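Cysteine synthase (Helicobacter pylori, PDB 6AHI) uses pyridoxal 5'-phosphate to make L-cysteine and acetate from O-acetyl-L-serine and hydrogen sulfide, and also has cystathionine beta-synthase activity. Local coordinates at residues K66-E71 / K91-V96; S209-G214 / F228-F233. All blocks are in the same frame, centred on the assembly; numbering follows the deposited sequence.

In the fold
After starting the larger sheet with strands 16-19 and 31-36, the chain reaches interaction 1, where strand 68-72 leads through helix 76-85 to strand 91-97 and the two strands pair, closing a beta-alpha-beta unit inside the four-stranded parallel sheet of one lobe. After strand 114-118, strand 141-142 and the helices that follow, it returns to the larger sheet. There, beyond strand 200-206, interaction 2 closes a long loop on itself before strand 240-244, bringing residues 209-214 against 228-233. The two contacts lie in series, neither nesting nor crossing. Their centres are 28 Å apart and their nearest atoms about 9 Å apart: one builds a sheet core, the other shapes a surface loop.

Interaction 1: residues K66-E71 / K91-V96; sequences KTTIIE and KTIFVV
Ile69 pairs with Thr92 and Ile70 with Ile93 in parallel register, the strand segments 68-71 and 91-96 running 15° apart at 4.6 Å. Ile69 N donates to Lys91 O (3.0 Å), and Ile93 N donates to Ile69 O at 2.7 Å. Glu71 continues the pattern, its N giving to Ile93 O and its O receiving Val95 N, whose donor stands 30° off the carbonyl plane. Before Ile69, a water joins Thr67 O to Lys91 N. These are the two parallel, adjacent strands of a beta-alpha-beta unit, with helix 76-85 linking them and packing Leu81 and Ala82 on Phe94. On the other face, Thr68 CG2, anti to its backbone N, reaches Ile93 CD1 (3.6 Å), the two side chains crossing obliquely; beta-branched threonine and isoleucine suit an extended backbone and fill this layer. On the face of Thr92 and Phe94, the Phe94 ring turns its edge to Glu71 O, CD1 lying 3.6 Å from that oxygen, while Glu71 CB sits 4.0 Å from the same CD1. Glu71 CG runs anti to the backbone N (chi1 -173°), and the buried carboxylate beyond it accepts from Leu145 N and Gln146 N, which satisfy both oxygens.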
ATOM      1  N   LYS A  66      19.572  22.036   8.270  1.00 72.19           N
ATOM      2  CA  LYS A  66      18.846  22.248   9.531  1.00 72.85           C
ATOM      3  C   LYS A  66      17.796  23.350   9.315  1.00 70.61           C
ATOM      4  O   LYS A  66      17.697  24.363  10.023  1.00 71.66           O
ATOM      5  CB  LYS A  66      19.831  22.535  10.669  1.00 78.10           C
ATOM      6  CG  LYS A  66      20.579  21.309  11.176  1.00 80.14           C
ATOM      7  CD  LYS A  66      19.700  20.258  11.838  1.00 79.18           C
ATOM      8  CE  LYS A  66      20.466  19.397  12.824  1.00 82.81           C
ATOM      9  NZ  LYS A  66      19.596  18.395  13.485  1.00 83.39           N
ATOM     10  N   THR A  67      17.021  23.141   8.258  1.00 67.33           N
ATOM     11  CA  THR A  67      15.673  23.686   8.097  1.00 65.74           C
ATOM     12  C   THR A  67      14.669  22.739   8.771  1.00 62.23           C
ATOM     13  O   THR A  67      14.790  21.504   8.653  1.00 62.53           O
ATOM     14  CB  THR A  67      15.330  23.810   6.610  1.00 65.97           C
ATOM     15  OG1 THR A  67      16.234  24.744   6.031  1.00 68.36           O
ATOM     16  CG2 THR A  67      13.909  24.260   6.355  1.00 65.83           C
ATOM     17  N   THR A  68      13.666  23.313   9.445  1.00 61.14           N
ATOM     18  CA  THR A  68      12.493  22.567   9.888  1.00 59.02           C
ATOM     19  C   THR A  68      11.331  22.853   8.929  1.00 57.48           C
ATOM     20  O   THR A  68      10.986  24.034   8.714  1.00 57.56           O
ATOM     21  CB  THR A  68      12.041  22.940  11.301  1.00 60.85           C
ATOM     22  OG1 THR A  68      13.062  22.616  12.234  1.00 62.92           O
ATOM     23  CG2 THR A  68      10.787  22.205  11.714  1.00 59.52           C
ATOM     24  N   ILE A  69      10.724  21.786   8.398  1.00 55.22           N
ATOM     25  CA  ILE A  69       9.528  21.900   7.556  1.00 55.16           C
ATOM     26  C   ILE A  69       8.297  21.966   8.459  1.00 56.12           C
ATOM     27  O   ILE A  69       8.121  21.070   9.291  1.00 54.55           O
ATOM     28  CB  ILE A  69       9.364  20.704   6.599  1.00 54.42           C
ATOM     29  CG1 ILE A  69      10.625  20.398   5.785  1.00 55.56           C
ATOM     30  CG2 ILE A  69       8.146  20.935   5.711  1.00 52.71           C
ATOM     31  CD1 ILE A  69      11.205  21.610   5.105  1.00 57.85           C
ATOM     32  N   ILE A  70       7.449  22.985   8.245  1.00 57.87           N
ATOM     33  CA  ILE A  70       6.158  23.132   8.914  1.00 59.66           C
ATOM     34  C   ILE A  70       5.050  23.190   7.853  1.00 57.64           C
ATOM     35  O   ILE A  70       5.150  23.968   6.933  1.00 59.10           O
ATOM     36  CB  ILE A  70       6.146  24.407   9.772  1.00 64.56           C
ATOM     37  CG1 ILE A  70       7.415  24.554  10.622  1.00 67.62           C
ATOM     38  CG2 ILE A  70       4.882  24.474  10.617  1.00 65.75           C
ATOM     39  CD1 ILE A  70       7.432  25.770  11.492  1.00 72.23           C
ATOM     40  N   GLU A  71       3.974  22.413   8.019  1.00 55.44           N
ATOM     41  CA  GLU A  71       2.836  22.455   7.093  1.00 56.15           C
ATOM     42  C   GLU A  71       1.537  22.125   7.827  1.00 57.65           C
ATOM     43  O   GLU A  71       1.483  21.159   8.581  1.00 56.23           O
ATOM     44  CB  GLU A  71       3.079  21.503   5.920  1.00 54.34           C
ATOM     45  CG  GLU A  71       2.044  21.576   4.812  1.00 56.14           C
ATOM     46  CD  GLU A  71       1.894  22.900   4.070  1.00 58.79           C
ATOM     47  OE1 GLU A  71       2.431  23.947   4.556  1.00 62.29           O
ATOM     48  OE2 GLU A  71       1.220  22.891   2.998  1.00 56.18           O
ATOM     49  N   LYS A  91      13.866  17.609  10.034  1.00 50.83           N
ATOM     50  CA  LYS A  91      12.729  17.615  10.981  1.00 51.61           C
ATOM     51  C   LYS A  91      11.493  18.247  10.316  1.00 50.51           C
ATOM     52  O   LYS A  91      11.600  19.170   9.499  1.00 51.53           O
ATOM     53  CB  LYS A  91      13.088  18.361  12.275  1.00 55.28           C
ATOM     54  CG  LYS A  91      14.083  17.651  13.182  1.00 56.74           C
ATOM     55  CD  LYS A  91      13.654  16.249  13.575  1.00 55.74           C
ATOM     56  CE  LYS A  91      14.611  15.616  14.552  1.00 57.91           C
ATOM     57  NZ  LYS A  91      14.326  14.181  14.758  1.00 56.66           N
ATOM     58  N   THR A  92      10.319  17.743  10.711  1.00 49.48           N
ATOM     59  CA  THR A  92       9.019  18.166  10.192  1.00 48.79           C
ATOM     60  C   THR A  92       8.042  18.393  11.356  1.00 49.96           C
ATOM     61  O   THR A  92       8.063  17.666  12.340  1.00 48.86           O
ATOM     62  CB  THR A  92       8.441  17.130   9.219  1.00 46.57           C
ATOM     63  OG1 THR A  92       8.321  15.884   9.911  1.00 46.26           O
ATOM     64  CG2 THR A  92       9.293  16.937   7.985  1.00 44.80           C
ATOM     65  N   ILE A  93       7.170  19.400  11.205  1.00 50.62           N
ATOM     66  CA  ILE A  93       6.066  19.666  12.133  1.00 52.66           C
ATOM     67  C   ILE A  93       4.783  19.778  11.303  1.00 51.64           C
ATOM     68  O   ILE A  93       4.736  20.549  10.355  1.00 53.04           O
ATOM     69  CB  ILE A  93       6.318  20.944  12.978  1.00 55.31           C
ATOM     70  CG1 ILE A  93       7.646  20.903  13.729  1.00 57.26           C
ATOM     71  CG2 ILE A  93       5.168  21.175  13.934  1.00 56.25           C
ATOM     72  CD1 ILE A  93       8.174  22.262  14.126  1.00 61.36           C
ATOM     73  N   PHE A  94       3.763  18.981  11.637  1.00 50.91           N
ATOM     74  CA  PHE A  94       2.485  19.078  10.947  1.00 50.31           C
ATOM     75  C   PHE A  94       1.404  19.542  11.932  1.00 54.11           C
ATOM     76  O   PHE A  94       1.331  19.088  13.077  1.00 54.87           O
ATOM     77  CB  PHE A  94       2.154  17.774  10.221  1.00 46.95           C
ATOM     78  CG  PHE A  94       3.229  17.414   9.234  1.00 44.80           C
ATOM     79  CD1 PHE A  94       3.541  18.258   8.186  1.00 45.91           C
ATOM     80  CD2 PHE A  94       3.965  16.256   9.374  1.00 44.85           C
ATOM     81  CE1 PHE A  94       4.542  17.944   7.280  1.00 43.65           C
ATOM     82  CE2 PHE A  94       4.986  15.953   8.486  1.00 42.56           C
ATOM     83  CZ  PHE A  94       5.285  16.807   7.455  1.00 42.76           C
ATOM     84  N   VAL A  95       0.586  20.494  11.460  1.00 56.13           N
ATOM     85  CA  VAL A  95      -0.541  21.004  12.223  1.00 56.95           C
ATOM     86  C   VAL A  95      -1.817  20.432  11.603  1.00 55.87           C
ATOM     87  O   VAL A  95      -2.115  20.669  10.434  1.00 52.33           O
ATOM     88  CB  VAL A  95      -0.560  22.538  12.271  1.00 59.41           C
ATOM     89  CG1 VAL A  95      -1.590  23.015  13.285  1.00 61.91           C
ATOM     90  CG2 VAL A  95       0.817  23.103  12.589  1.00 60.02           C
ATOM     91  N   VAL A  96      -2.516  19.626  12.408  1.00 58.41           N
ATOM     92  CA  VAL A  96      -3.632  18.812  11.965  1.00 57.50           C
ATOM     93  C   VAL A  96      -4.796  19.045  12.920  1.00 59.78           C
ATOM     94  O   VAL A  96      -4.626  18.905  14.129  1.00 60.11           O
ATOM     95  CB  VAL A  96      -3.244  17.324  11.939  1.00 58.80           C
ATOM     96  CG1 VAL A  96      -4.420  16.447  11.520  1.00 59.13           C
ATOM     97  CG2 VAL A  96      -2.042  17.086  11.025  1.00 57.06           C
TER
HETATM   98  O   HOH W   1      15.736  19.738  10.185  1.00 32.38           O

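Interaction 2: residues S209-G214 / F228-F233; sequences SILNGG and FIPPFF
Ile210 presses its side chain against the backbone of Phe228, the close-fitting part of a small contact that buries 192 Å². Ile210 CG1 lies 3.6 Å from Phe228 N and Ile210 CD1 3.8 Å from Phe228 C, so a branched hydrocarbon rests on main chain and not on the phenylalanine ring, whose CB points away from the 209-214 segment. CG1 sits between the backbone N and the carbonyl carbon (chi1 55°), the crowded position for a beta-branched residue. Beside it, Ile229 CD1 fits against two methyls: Leu211 CD2 at 3.8 Å and Ile210 CD1 at 4.1 Å. Leu211 CD2 also comes within 4.2 Å of Pro230 CD. Both segments belong to the long loop between strands 200-206 and 240-244 of the larger sheet, where residues 210-213 form a type I beta turn closed by Gly213 N giving to Ile210 O at 2.8 Å. Gly213, with a phi of 87°, suits the end of such a turn because a positive phi, strained for residues with a CB, is easy for glycine. Glu205 OE1 accepts from both Ser209 OG and Leu211 N, tying the start of the turn to strand 200-206. Compared with the close seat on the Phe228 backbone, the contacts to Ile229 and Pro230 are wider; Phe228 and Ile229 are exposed, and the Phe228 ring takes no close part. At the inner end, buried Pro230 lays CB over one face of the Phe233 ring, offset toward the rim. The side chain of Pro230 lies about 5 Å from Gly182 (nearest atoms), which by similarity binds pyridoxal 5'-phosphate.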
ATOM      1  N   SER A 209     -19.422  21.184  -1.860  1.00 44.32           N
ATOM      2  CA  SER A 209     -18.371  22.038  -2.413  1.00 44.80           C
ATOM      3  C   SER A 209     -19.044  23.086  -3.323  1.00 44.91           C
ATOM      4  O   SER A 209     -20.158  22.862  -3.771  1.00 48.77           O
ATOM      5  CB  SER A 209     -17.367  21.154  -3.147  1.00 44.24           C
ATOM      6  OG  SER A 209     -16.213  21.860  -3.560  1.00 44.18           O
ATOM      7  N   ILE A 210     -18.366  24.188  -3.659  1.00 44.68           N
ATOM      8  CA  ILE A 210     -19.067  25.377  -4.259  1.00 45.64           C
ATOM      9  C   ILE A 210     -18.805  25.582  -5.767  1.00 44.20           C
ATOM     10  O   ILE A 210     -19.348  26.508  -6.337  1.00 42.21           O
ATOM     11  CB  ILE A 210     -18.725  26.662  -3.467  1.00 49.97           C
ATOM     12  CG1 ILE A 210     -17.210  26.896  -3.355  1.00 49.36           C
ATOM     13  CG2 ILE A 210     -19.407  26.639  -2.110  1.00 50.50           C
ATOM     14  CD1 ILE A 210     -16.526  27.202  -4.669  1.00 48.37           C
ATOM     15  N   LEU A 211     -18.008  24.729  -6.431  1.00 42.28           N
ATOM     16  CA  LEU A 211     -17.498  25.077  -7.788  1.00 41.42           C
ATOM     17  C   LEU A 211     -18.640  25.159  -8.812  1.00 41.94           C
ATOM     18  O   LEU A 211     -18.562  25.963  -9.744  1.00 43.50           O
ATOM     19  CB  LEU A 211     -16.414  24.080  -8.215  1.00 41.95           C
ATOM     20  CG  LEU A 211     -15.066  24.232  -7.491  1.00 43.25           C
ATOM     21  CD1 LEU A 211     -14.128  23.070  -7.779  1.00 44.56           C
ATOM     22  CD2 LEU A 211     -14.393  25.541  -7.847  1.00 45.04           C
ATOM     23  N   ASN A 212     -19.707  24.366  -8.637  1.00 42.20           N
ATOM     24  CA  ASN A 212     -20.912  24.451  -9.507  1.00 43.87           C
ATOM     25  C   ASN A 212     -21.990  25.358  -8.899  1.00 48.33           C
ATOM     26  O   ASN A 212     -23.154  25.264  -9.290  1.00 50.83           O
ATOM     27  CB  ASN A 212     -21.500  23.072  -9.819  1.00 43.60           C
ATOM     28  CG  ASN A 212     -20.870  22.470 -11.053  1.00 41.30           C
ATOM     29  OD1 ASN A 212     -20.518  23.215 -11.959  1.00 40.99           O
ATOM     30  ND2 ASN A 212     -20.723  21.145 -11.092  1.00 39.87           N
ATOM     31  N   GLY A 213     -21.615  26.229  -7.949  1.00 47.96           N
ATOM     32  CA  GLY A 213     -22.536  27.261  -7.443  1.00 51.57           C
ATOM     33  C   GLY A 213     -23.401  26.769  -6.293  1.00 52.65           C
ATOM     34  O   GLY A 213     -24.129  27.535  -5.725  1.00 54.29           O
ATOM     35  N   GLY A 214     -23.298  25.484  -5.929  1.00 54.53           N
ATOM     36  CA  GLY A 214     -24.040  24.925  -4.783  1.00 56.76           C
ATOM     37  C   GLY A 214     -23.624  25.552  -3.459  1.00 58.74           C
ATOM     38  O   GLY A 214     -22.565  26.176  -3.359  1.00 57.89           O
ATOM     39  N   PHE A 228     -14.288  27.654  -1.397  1.00 47.71           N
ATOM     40  CA  PHE A 228     -13.961  28.844  -2.169  1.00 49.16           C
ATOM     41  C   PHE A 228     -13.139  28.437  -3.403  1.00 47.02           C
ATOM     42  O   PHE A 228     -12.634  27.311  -3.478  1.00 43.29           O
ATOM     43  CB  PHE A 228     -13.175  29.851  -1.307  1.00 52.58           C
ATOM     44  CG  PHE A 228     -11.955  29.291  -0.609  1.00 52.72           C
ATOM     45  CD1 PHE A 228     -10.822  28.939  -1.329  1.00 51.37           C
ATOM     46  CD2 PHE A 228     -11.929  29.155   0.767  1.00 55.17           C
ATOM     47  CE1 PHE A 228      -9.698  28.448  -0.686  1.00 53.88           C
ATOM     48  CE2 PHE A 228     -10.807  28.646   1.407  1.00 55.36           C
ATOM     49  CZ  PHE A 228      -9.697  28.288   0.678  1.00 54.71           C
ATOM     50  N   ILE A 229     -12.974  29.372  -4.344  1.00 48.02           N
ATOM     51  CA  ILE A 229     -12.213  29.136  -5.605  1.00 47.18           C
ATOM     52  C   ILE A 229     -10.727  28.996  -5.270  1.00 45.89           C
ATOM     53  O   ILE A 229     -10.152  29.874  -4.641  1.00 45.14           O
ATOM     54  CB  ILE A 229     -12.426  30.275  -6.629  1.00 49.40           C
ATOM     55  CG1 ILE A 229     -13.898  30.518  -6.983  1.00 51.09           C
ATOM     56  CG2 ILE A 229     -11.584  30.010  -7.871  1.00 50.03           C
ATOM     57  CD1 ILE A 229     -14.636  29.313  -7.564  1.00 50.53           C
ATOM     58  N   PRO A 230     -10.064  27.879  -5.647  1.00 45.24           N
ATOM     59  CA  PRO A 230      -8.600  27.782  -5.600  1.00 45.04           C
ATOM     60  C   PRO A 230      -7.923  28.856  -6.440  1.00 47.25           C
ATOM     61  O   PRO A 230      -8.431  29.228  -7.497  1.00 49.86           O
ATOM     62  CB  PRO A 230      -8.297  26.409  -6.220  1.00 42.71           C
ATOM     63  CG  PRO A 230      -9.557  25.635  -5.954  1.00 42.55           C
ATOM     64  CD  PRO A 230     -10.684  26.637  -6.133  1.00 42.99           C
ATOM     65  N   PRO A 231      -6.754  29.386  -6.017  1.00 49.95           N
ATOM     66  CA  PRO A 231      -6.047  30.406  -6.791  1.00 50.15           C
ATOM     67  C   PRO A 231      -5.223  29.856  -7.975  1.00 47.10           C
ATOM     68  O   PRO A 231      -4.429  30.579  -8.558  1.00 47.40           O
ATOM     69  CB  PRO A 231      -5.151  31.028  -5.700  1.00 52.83           C
ATOM     70  CG  PRO A 231      -4.774  29.855  -4.833  1.00 50.94           C
ATOM     71  CD  PRO A 231      -6.049  29.043  -4.769  1.00 50.64           C
ATOM     72  N   PHE A 232      -5.420  28.595  -8.352  1.00 43.45           N
ATOM     73  CA  PHE A 232      -4.497  27.955  -9.332  1.00 42.20           C
ATOM     74  C   PHE A 232      -5.092  27.891 -10.738  1.00 40.01           C
ATOM     75  O   PHE A 232      -4.402  27.474 -11.645  1.00 39.49           O
ATOM     76  CB  PHE A 232      -4.096  26.544  -8.895  1.00 40.91           C
ATOM     77  CG  PHE A 232      -3.339  26.506  -7.595  1.00 42.47           C
ATOM     78  CD1 PHE A 232      -2.233  27.318  -7.395  1.00 46.07           C
ATOM     79  CD2 PHE A 232      -3.748  25.678  -6.558  1.00 43.41           C
ATOM     80  CE1 PHE A 232      -1.545  27.288  -6.189  1.00 47.71           C
ATOM     81  CE2 PHE A 232      -3.059  25.646  -5.353  1.00 44.71           C
ATOM     82  CZ  PHE A 232      -1.953  26.451  -5.172  1.00 46.59           C
ATOM     83  N   PHE A 233      -6.338  28.346 -10.901  1.00 40.16           N
ATOM     84  CA  PHE A 233      -7.124  28.074 -12.085  1.00 40.21           C
ATOM     85  C   PHE A 233      -7.179  29.260 -13.052  1.00 43.06           C
ATOM     86  O   PHE A 233      -7.841  29.149 -14.069  1.00 42.57           O
ATOM     87  CB  PHE A 233      -8.545  27.662 -11.700  1.00 39.99           C
ATOM     88  CG  PHE A 233      -8.662  26.364 -10.943  1.00 38.34           C
ATOM     89  CD1 PHE A 233      -7.582  25.510 -10.797  1.00 37.64           C
ATOM     90  CD2 PHE A 233      -9.870  26.001 -10.366  1.00 38.46           C
ATOM     91  CE1 PHE A 233      -7.704  24.325 -10.087  1.00 36.70           C
ATOM     92  CE2 PHE A 233      -9.991  24.824  -9.647  1.00 37.06           C
ATOM     93  CZ  PHE A 233      -8.904  23.986  -9.503  1.00 37.69           C
TER